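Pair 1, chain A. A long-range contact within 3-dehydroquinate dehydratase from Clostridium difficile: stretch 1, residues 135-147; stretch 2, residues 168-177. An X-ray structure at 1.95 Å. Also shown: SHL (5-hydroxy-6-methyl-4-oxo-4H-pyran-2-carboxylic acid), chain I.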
# COMPACT_ATOMS: atom_id res chain seq x y z
N ALA A 135 -24.92 24.68 6.00
CA ALA A 135 -24.12 23.79 6.83
C ALA A 135 -23.14 24.61 7.65
O ALA A 135 -23.00 24.39 8.85
CB ALA A 135 -23.38 22.74 5.96
N HIS A 136 -22.47 25.57 7.02
CA HIS A 136 -21.49 26.37 7.75
C HIS A 136 -22.13 27.24 8.81
O HIS A 136 -21.56 27.42 9.89
CB HIS A 136 -20.60 27.16 6.84
CG HIS A 136 -19.62 26.30 6.09
ND1 HIS A 136 -19.13 26.64 4.85
CD2 HIS A 136 -19.09 25.09 6.39
CE1 HIS A 136 -18.31 25.69 4.44
NE2 HIS A 136 -18.26 24.74 5.35
N LYS A 137 -23.34 27.74 8.53
CA LYS A 137 -24.07 28.50 9.52
C LYS A 137 -24.31 27.64 10.76
O LYS A 137 -24.34 28.15 11.87
CB LYS A 137 -25.40 28.98 8.94
CG LYS A 137 -26.15 29.89 9.86
CD LYS A 137 -27.40 30.41 9.24
CE LYS A 137 -28.10 31.36 10.20
NZ LYS A 137 -29.30 31.98 9.59
N LYS A 138 -24.47 26.33 10.57
CA LYS A 138 -24.72 25.39 11.68
C LYS A 138 -23.45 24.67 12.16
O LYS A 138 -23.53 23.69 12.88
CB LYS A 138 -25.76 24.35 11.24
CG LYS A 138 -27.10 24.94 10.82
CD LYS A 138 -27.72 25.81 11.91
CE LYS A 138 -27.86 25.06 13.23
NZ LYS A 138 -28.36 25.94 14.35
N GLU A 139 -22.27 25.14 11.75
CA GLU A 139 -21.00 24.55 12.19
C GLU A 139 -20.83 23.07 11.77
O GLU A 139 -20.21 22.27 12.47
CB GLU A 139 -20.82 24.72 13.70
CG GLU A 139 -21.08 26.13 14.18
CD GLU A 139 -20.74 26.36 15.65
OE1 GLU A 139 -21.66 26.38 16.47
OE2 GLU A 139 -19.54 26.49 15.98
N VAL A 140 -21.40 22.74 10.63
CA VAL A 140 -21.30 21.42 10.05
C VAL A 140 -20.22 21.49 8.97
O VAL A 140 -20.21 22.42 8.18
CB VAL A 140 -22.64 21.00 9.43
CG1 VAL A 140 -22.51 19.64 8.66
CG2 VAL A 140 -23.70 20.92 10.50
N LYS A 141 -19.31 20.51 8.95
CA LYS A 141 -18.26 20.45 7.94
C LYS A 141 -18.78 19.83 6.65
O LYS A 141 -19.68 18.98 6.65
CB LYS A 141 -17.05 19.67 8.46
CG LYS A 141 -16.49 20.19 9.75
CD LYS A 141 -16.10 21.66 9.70
CE LYS A 141 -15.53 22.10 11.04
NZ LYS A 141 -15.29 23.56 11.10
N VAL A 142 -18.22 20.25 5.52
CA VAL A 142 -18.73 19.77 4.26
C VAL A 142 -17.69 19.09 3.41
O VAL A 142 -16.59 19.59 3.20
CB VAL A 142 -19.36 20.92 3.45
CG1 VAL A 142 -19.89 20.40 2.07
CG2 VAL A 142 -20.51 21.56 4.24
N ILE A 143 -18.05 17.90 2.96
CA ILE A 143 -17.29 17.16 1.98
C ILE A 143 -18.03 17.45 0.66
O ILE A 143 -19.25 17.31 0.61
CB ILE A 143 -17.35 15.62 2.23
CG1 ILE A 143 -16.49 15.23 3.42
CG2 ILE A 143 -16.88 14.85 1.00
CD1 ILE A 143 -16.60 13.75 3.77
N ILE A 144 -17.32 17.92 -0.37
CA ILE A 144 -17.93 18.03 -1.70
C ILE A 144 -17.29 16.88 -2.46
O ILE A 144 -16.08 16.77 -2.51
CB ILE A 144 -17.69 19.37 -2.37
CG1 ILE A 144 -18.30 20.50 -1.54
CG2 ILE A 144 -18.25 19.35 -3.81
CD1 ILE A 144 -18.17 21.93 -2.15
N SER A 145 -18.10 15.99 -3.00
CA SER A 145 -17.58 14.81 -3.64
C SER A 145 -17.87 14.71 -5.12
O SER A 145 -18.82 15.31 -5.64
CB SER A 145 -18.13 13.55 -2.94
OG SER A 145 -19.53 13.44 -3.13
N ASN A 146 -17.05 13.92 -5.80
CA ASN A 146 -17.22 13.61 -7.22
C ASN A 146 -16.72 12.20 -7.48
O ASN A 146 -15.71 11.76 -6.89
CB ASN A 146 -16.47 14.62 -8.08
CG ASN A 146 -16.61 14.36 -9.58
OD1 ASN A 146 -15.61 14.15 -10.27
ND2 ASN A 146 -17.84 14.34 -10.08
N HIS A 147 -17.42 11.48 -8.35
CA HIS A 147 -17.07 10.10 -8.68
C HIS A 147 -17.04 9.84 -10.18
O HIS A 147 -17.79 10.46 -10.94
CB HIS A 147 -18.12 9.17 -8.10
CG HIS A 147 -18.34 9.35 -6.64
ND1 HIS A 147 -19.10 10.39 -6.13
CD2 HIS A 147 -17.92 8.63 -5.57
CE1 HIS A 147 -19.11 10.31 -4.81
NE2 HIS A 147 -18.41 9.25 -4.45
N LEU A 168 -15.60 26.23 -3.99
CA LEU A 168 -17.00 26.14 -3.57
C LEU A 168 -17.16 26.07 -2.04
O LEU A 168 -18.27 26.00 -1.53
CB LEU A 168 -17.68 24.96 -4.25
CG LEU A 168 -17.99 25.17 -5.73
CD1 LEU A 168 -18.37 23.84 -6.41
CD2 LEU A 168 -19.08 26.23 -5.93
N GLY A 169 -16.06 26.10 -1.31
CA GLY A 169 -16.11 26.10 0.14
C GLY A 169 -16.11 24.73 0.80
O GLY A 169 -16.44 24.63 1.99
N ALA A 170 -15.75 23.67 0.08
CA ALA A 170 -15.66 22.36 0.74
C ALA A 170 -14.61 22.43 1.84
O ALA A 170 -13.54 22.99 1.63
CB ALA A 170 -15.28 21.27 -0.25
N ASP A 171 -14.91 21.89 3.01
CA ASP A 171 -13.91 21.76 4.03
C ASP A 171 -12.99 20.60 3.63
O ASP A 171 -11.80 20.62 3.94
CB ASP A 171 -14.56 21.47 5.38
CG ASP A 171 -15.44 22.61 5.85
OD1 ASP A 171 -14.89 23.60 6.37
OD2 ASP A 171 -16.68 22.51 5.73
N LEU A 172 -13.56 19.62 2.91
CA LEU A 172 -12.86 18.40 2.51
C LEU A 172 -13.25 17.93 1.11
O LEU A 172 -14.24 17.20 0.94
CB LEU A 172 -13.17 17.26 3.51
CG LEU A 172 -12.72 17.43 4.96
CD1 LEU A 172 -13.36 16.35 5.86
CD2 LEU A 172 -11.19 17.43 5.09
N PRO A 173 -12.51 18.38 0.08
CA PRO A 173 -12.73 17.88 -1.26
C PRO A 173 -12.52 16.37 -1.32
O PRO A 173 -11.57 15.86 -0.71
CB PRO A 173 -11.64 18.57 -2.07
CG PRO A 173 -11.31 19.79 -1.34
CD PRO A 173 -11.52 19.45 0.12
N LYS A 174 -13.39 15.67 -2.05
CA LYS A 174 -13.28 14.23 -2.16
C LYS A 174 -13.47 13.78 -3.59
O LYS A 174 -14.42 14.20 -4.25
CB LYS A 174 -14.34 13.54 -1.31
CG LYS A 174 -14.38 11.99 -1.48
CD LYS A 174 -15.48 11.37 -0.69
CE LYS A 174 -15.50 9.85 -0.88
NZ LYS A 174 -16.63 9.20 -0.15
N ILE A 175 -12.58 12.91 -4.05
CA ILE A 175 -12.72 12.35 -5.38
C ILE A 175 -12.42 10.88 -5.38
O ILE A 175 -11.48 10.40 -4.73
CB ILE A 175 -11.90 13.12 -6.49
CG1 ILE A 175 -12.43 12.74 -7.87
CG2 ILE A 175 -10.40 12.86 -6.38
CD1 ILE A 175 -11.92 13.62 -8.99
N ALA A 176 -13.28 10.13 -6.06
CA ALA A 176 -13.14 8.68 -6.21
C ALA A 176 -13.21 8.36 -7.70
O ALA A 176 -14.17 8.75 -8.39
CB ALA A 176 -14.25 7.95 -5.44
N VAL A 177 -12.21 7.64 -8.21
CA VAL A 177 -12.12 7.33 -9.63
C VAL A 177 -11.87 5.84 -9.85
O VAL A 177 -11.44 5.13 -8.94
CB VAL A 177 -11.00 8.16 -10.31
CG1 VAL A 177 -11.33 9.66 -10.18
CG2 VAL A 177 -9.62 7.84 -9.70
OAD SHL I . -14.89 3.27 -0.03
CAH SHL I . -15.39 3.38 -1.18
OAA SHL I . -15.36 2.42 -1.99
CAK SHL I . -16.01 4.64 -1.55
OAG SHL I . -16.01 5.70 -0.58
CAF SHL I . -16.77 6.86 -0.85
CAL SHL I . -16.87 7.80 0.12
CAJ SHL I . -17.44 6.91 -2.02
OAC SHL I . -18.19 7.97 -2.30
CAI SHL I . -17.35 5.90 -2.94
CAE SHL I . -16.64 4.79 -2.71
OAB SHL I . -17.98 6.00 -4.09

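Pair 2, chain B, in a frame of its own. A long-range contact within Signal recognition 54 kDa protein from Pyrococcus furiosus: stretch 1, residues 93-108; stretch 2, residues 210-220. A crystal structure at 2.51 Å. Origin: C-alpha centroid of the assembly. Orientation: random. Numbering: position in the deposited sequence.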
# COMPACT_ATOMS: atom_id res chain seq x y z
N PRO B 93 -12.36 -14.18 33.22
CA PRO B 93 -13.72 -14.46 32.73
C PRO B 93 -14.78 -13.73 33.53
O PRO B 93 -14.48 -13.18 34.58
CB PRO B 93 -13.87 -15.97 32.93
CG PRO B 93 -12.78 -16.34 33.91
CD PRO B 93 -11.65 -15.42 33.58
N ILE B 94 -16.00 -13.71 33.01
CA ILE B 94 -17.14 -13.24 33.77
C ILE B 94 -17.69 -14.42 34.53
O ILE B 94 -18.06 -15.42 33.93
CB ILE B 94 -18.27 -12.75 32.85
CG1 ILE B 94 -17.95 -11.39 32.24
CG2 ILE B 94 -19.59 -12.68 33.61
CD1 ILE B 94 -19.03 -10.91 31.28
N GLU B 95 -17.77 -14.31 35.86
CA GLU B 95 -18.37 -15.36 36.68
C GLU B 95 -19.89 -15.28 36.74
O GLU B 95 -20.45 -14.24 37.05
CB GLU B 95 -17.79 -15.29 38.08
CG GLU B 95 -16.29 -15.55 38.09
CD GLU B 95 -15.63 -15.15 39.41
OE1 GLU B 95 -16.35 -14.71 40.33
OE2 GLU B 95 -14.39 -15.28 39.51
N ILE B 96 -20.54 -16.38 36.42
CA ILE B 96 -21.98 -16.50 36.61
C ILE B 96 -22.23 -17.39 37.84
O ILE B 96 -22.19 -18.61 37.74
CB ILE B 96 -22.65 -17.13 35.38
CG1 ILE B 96 -22.09 -16.50 34.10
CG2 ILE B 96 -24.18 -16.99 35.43
CD1 ILE B 96 -22.58 -15.08 33.82
N LYS B 97 -22.43 -16.77 38.99
CA LYS B 97 -22.70 -17.51 40.23
C LYS B 97 -24.07 -17.10 40.77
O LYS B 97 -24.95 -17.94 40.93
CB LYS B 97 -21.61 -17.27 41.28
N GLU B 98 -24.25 -15.82 41.05
CA GLU B 98 -25.51 -15.32 41.60
C GLU B 98 -26.68 -15.82 40.76
O GLU B 98 -26.49 -16.18 39.60
CB GLU B 98 -25.46 -13.78 41.69
CG GLU B 98 -24.41 -13.28 42.72
CD GLU B 98 -23.70 -11.96 42.33
OE1 GLU B 98 -24.31 -11.12 41.65
OE2 GLU B 98 -22.52 -11.76 42.73
N LYS B 99 -27.89 -15.90 41.33
CA LYS B 99 -29.04 -16.11 40.46
C LYS B 99 -29.05 -14.86 39.59
O LYS B 99 -27.98 -14.32 39.35
CB LYS B 99 -30.34 -16.33 41.22
CG LYS B 99 -31.42 -16.97 40.35
CD LYS B 99 -30.78 -17.79 39.22
CE LYS B 99 -31.72 -18.00 38.03
NZ LYS B 99 -32.61 -19.19 38.16
N PRO B 100 -30.23 -14.35 39.17
CA PRO B 100 -30.02 -13.50 37.99
C PRO B 100 -28.68 -12.79 38.11
O PRO B 100 -28.53 -11.91 38.97
CB PRO B 100 -31.19 -12.50 38.06
CG PRO B 100 -32.17 -13.08 38.92
CD PRO B 100 -31.42 -13.92 39.92
N THR B 101 -27.69 -13.21 37.33
CA THR B 101 -26.43 -12.47 37.29
C THR B 101 -26.68 -11.28 36.38
O THR B 101 -27.05 -11.45 35.20
CB THR B 101 -25.26 -13.31 36.79
OG1 THR B 101 -25.06 -14.42 37.67
CG2 THR B 101 -23.98 -12.47 36.76
N ILE B 102 -26.53 -10.08 36.94
CA ILE B 102 -26.86 -8.85 36.23
C ILE B 102 -25.63 -8.12 35.69
O ILE B 102 -24.67 -7.83 36.43
CB ILE B 102 -27.71 -7.91 37.08
CG1 ILE B 102 -29.06 -8.56 37.41
CG2 ILE B 102 -27.93 -6.60 36.36
CD1 ILE B 102 -29.82 -7.82 38.50
N LEU B 103 -25.67 -7.85 34.39
CA LEU B 103 -24.56 -7.19 33.70
C LEU B 103 -25.05 -5.84 33.21
O LEU B 103 -26.05 -5.76 32.47
CB LEU B 103 -24.05 -8.04 32.54
CG LEU B 103 -23.69 -9.49 32.90
CD1 LEU B 103 -23.23 -10.25 31.67
CD2 LEU B 103 -22.64 -9.54 34.00
N LEU B 104 -24.37 -4.79 33.64
CA LEU B 104 -24.79 -3.44 33.30
C LEU B 104 -23.85 -2.89 32.24
O LEU B 104 -22.64 -2.80 32.46
CB LEU B 104 -24.84 -2.55 34.55
CG LEU B 104 -25.01 -1.04 34.37
CD1 LEU B 104 -26.42 -0.73 33.89
CD2 LEU B 104 -24.71 -0.33 35.68
N MET B 105 -24.41 -2.53 31.07
CA MET B 105 -23.60 -2.09 29.93
C MET B 105 -23.65 -0.59 29.72
O MET B 105 -24.73 -0.01 29.61
CB MET B 105 -24.05 -2.80 28.66
CG MET B 105 -24.36 -4.26 28.88
SD MET B 105 -22.88 -5.23 29.11
CE MET B 105 -22.27 -5.24 27.42
N VAL B 106 -22.48 0.04 29.65
CA VAL B 106 -22.39 1.48 29.46
C VAL B 106 -21.49 1.78 28.26
O VAL B 106 -20.68 0.94 27.87
CB VAL B 106 -21.89 2.20 30.78
CG1 VAL B 106 -22.89 2.00 31.86
CG2 VAL B 106 -20.60 1.62 31.24
N GLY B 107 -21.66 2.95 27.65
CA GLY B 107 -20.91 3.31 26.46
C GLY B 107 -21.48 4.49 25.71
O GLY B 107 -22.68 4.77 25.77
N ILE B 108 -20.64 5.19 24.96
CA ILE B 108 -21.11 6.36 24.24
C ILE B 108 -21.67 5.98 22.88
O ILE B 108 -21.48 4.84 22.43
CB ILE B 108 -20.01 7.43 24.12
CG1 ILE B 108 -19.12 7.19 22.92
CG2 ILE B 108 -19.15 7.44 25.35
CD1 ILE B 108 -17.77 7.81 23.14
N VAL B 210 -28.74 1.75 42.17
CA VAL B 210 -30.10 1.28 42.15
C VAL B 210 -30.27 -0.21 41.79
O VAL B 210 -31.03 -0.90 42.47
CB VAL B 210 -30.94 2.13 41.20
CG1 VAL B 210 -32.32 1.53 41.06
CG2 VAL B 210 -30.99 3.57 41.70
N ILE B 211 -29.59 -0.71 40.76
CA ILE B 211 -29.85 -2.10 40.32
C ILE B 211 -28.89 -3.13 40.90
O ILE B 211 -29.20 -4.31 40.92
CB ILE B 211 -29.97 -2.30 38.78
CG1 ILE B 211 -28.60 -2.32 38.11
CG2 ILE B 211 -30.87 -1.25 38.14
CD1 ILE B 211 -28.66 -2.70 36.65
N HIS B 212 -27.73 -2.68 41.36
CA HIS B 212 -26.80 -3.54 42.08
C HIS B 212 -26.31 -4.68 41.19
O HIS B 212 -26.47 -5.85 41.54
CB HIS B 212 -27.51 -4.12 43.31
CG HIS B 212 -26.75 -3.94 44.59
ND1 HIS B 212 -26.69 -2.73 45.25
CD2 HIS B 212 -26.02 -4.82 45.32
CE1 HIS B 212 -25.96 -2.87 46.34
NE2 HIS B 212 -25.54 -4.12 46.41
N PRO B 213 -25.70 -4.34 40.04
CA PRO B 213 -25.35 -5.37 39.08
C PRO B 213 -24.21 -6.20 39.61
O PRO B 213 -23.45 -5.75 40.47
CB PRO B 213 -24.85 -4.57 37.87
CG PRO B 213 -24.83 -3.13 38.27
CD PRO B 213 -25.02 -3.07 39.75
N HIS B 214 -24.08 -7.41 39.09
CA HIS B 214 -22.88 -8.19 39.35
C HIS B 214 -21.64 -7.54 38.71
O HIS B 214 -20.54 -7.67 39.23
CB HIS B 214 -23.00 -9.63 38.84
CG HIS B 214 -21.70 -10.37 38.85
ND1 HIS B 214 -21.07 -10.80 37.70
CD2 HIS B 214 -20.89 -10.71 39.88
CE1 HIS B 214 -19.94 -11.39 38.02
NE2 HIS B 214 -19.80 -11.36 39.33
N GLU B 215 -21.83 -6.85 37.59
CA GLU B 215 -20.71 -6.31 36.85
C GLU B 215 -21.11 -5.11 36.00
O GLU B 215 -22.22 -5.05 35.48
CB GLU B 215 -20.07 -7.39 35.99
CG GLU B 215 -18.69 -7.05 35.50
CD GLU B 215 -17.86 -8.29 35.20
OE1 GLU B 215 -18.02 -9.32 35.89
OE2 GLU B 215 -17.02 -8.22 34.27
N VAL B 216 -20.20 -4.16 35.86
CA VAL B 216 -20.46 -3.04 34.98
C VAL B 216 -19.46 -3.11 33.83
O VAL B 216 -18.26 -3.22 34.05
CB VAL B 216 -20.37 -1.71 35.73
CG1 VAL B 216 -20.49 -0.54 34.78
CG2 VAL B 216 -21.45 -1.65 36.77
N ILE B 217 -19.98 -3.11 32.60
CA ILE B 217 -19.14 -3.34 31.42
C ILE B 217 -19.19 -2.15 30.50
O ILE B 217 -20.25 -1.79 29.99
CB ILE B 217 -19.59 -4.56 30.61
CG1 ILE B 217 -19.51 -5.83 31.45
CG2 ILE B 217 -18.72 -4.73 29.41
CD1 ILE B 217 -20.07 -7.05 30.73
N LEU B 218 -18.04 -1.51 30.34
CA LEU B 218 -17.88 -0.37 29.46
C LEU B 218 -17.47 -0.87 28.07
O LEU B 218 -16.55 -1.68 27.93
CB LEU B 218 -16.83 0.60 30.00
CG LEU B 218 -16.50 1.73 29.02
CD1 LEU B 218 -17.79 2.52 28.70
CD2 LEU B 218 -15.38 2.63 29.53
N VAL B 219 -18.19 -0.41 27.06
CA VAL B 219 -17.97 -0.82 25.68
C VAL B 219 -17.19 0.28 24.97
O VAL B 219 -17.67 1.39 24.83
CB VAL B 219 -19.31 -1.09 24.99
CG1 VAL B 219 -19.11 -1.36 23.51
CG2 VAL B 219 -20.01 -2.26 25.66
N ILE B 220 -15.96 -0.01 24.57
CA ILE B 220 -15.10 0.97 23.93
C ILE B 220 -14.88 0.63 22.46
O ILE B 220 -14.55 -0.51 22.11
CB ILE B 220 -13.70 1.04 24.59
CG1 ILE B 220 -13.82 1.26 26.09
CG2 ILE B 220 -12.87 2.16 23.98
CD1 ILE B 220 -12.48 1.48 26.75
O HOH W 1 -17.96 4.10 24.86

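Both pairs set two neighbouring strands side by side in parallel, with a loop that follows a helix leading into the second strand. The strand axes cross at -25° in pair 1 and -29° in pair 2, and 14 central residues superpose to 0.5 Å. The ladder is the same in both. Val A142 O accepts from Leu A172 N (3.0 Å) as Ile B102 O accepts from Glu B215 N (3.2 Å); one step on, Lys A174 N donates to Ile A144 O (2.9 Å), and Ile B217 N to Leu B104 O (2.7 Å). The first carbonyl also takes a weak second bond in each, from Asp A171 N to Val A142 O (2.9 Å) and from His B214 N to Ile B102 O (2.8 Å), so one carbonyl accepts from two successive backbone N atoms in both pairs. The return bond differs in quality: Ile A144 N to Leu A172 O is weak at 3.4 Å, whereas Leu B104 N to Glu B215 O is 2.8 Å and nearly straight.

The turn also matches at Gly A169 and His B212, both with positive phi after a helix. At the angles of Gly A169 a CB would jam against the preceding carbonyl; His B212 adopts a different positive-phi conformation and carries its side chain away from the other stretch.

The next instructive match is Asp A171 with His B214, both directed toward the first stretch. Asp A171 works by polarity: its OD2 accepts from His A136 NE2 (2.8 Å) and from Val A142 N (2.7 Å), tying helix end and strand start to one carboxylate oxygen. His B214 works by bulk, with more of its own surface covered by the other stretch than any other residue of pair 2, with ND1 3.5 Å from Thr B101 CG2 and CE1 3.1 Å from Glu B95 O.

Beside the turn, Ile A144 and Leu B104 fill matching positions with different shapes. Ile A144 packs CG1 on Ala A170 CB (3.4 Å) and CD1 on Leu A168 CB (3.7 Å). Leu B104 likewise rests CB on Pro B213 CG (3.8 Å), the counterpart of Ala A170, puts CD1 4.1 Å from Ile B211 CD1, and adds CD2 against Val B216 CG2 (3.7 Å).

On the opposite face, Ser A145 and Lys A174 match Met B105 and Ile B217. Small Ser A145 lies beside extended Lys A174, whose NZ is bonded covalently to SHL CAL (1.4 Å), while His A147 NE2 hydrogen-bonds SHL OAC (2.5 Å). In pair 2 the same site is apolar: Met B105 SD packs on Ile B217 CB (3.7 Å). One backbone thus carries either chemistry or plain packing.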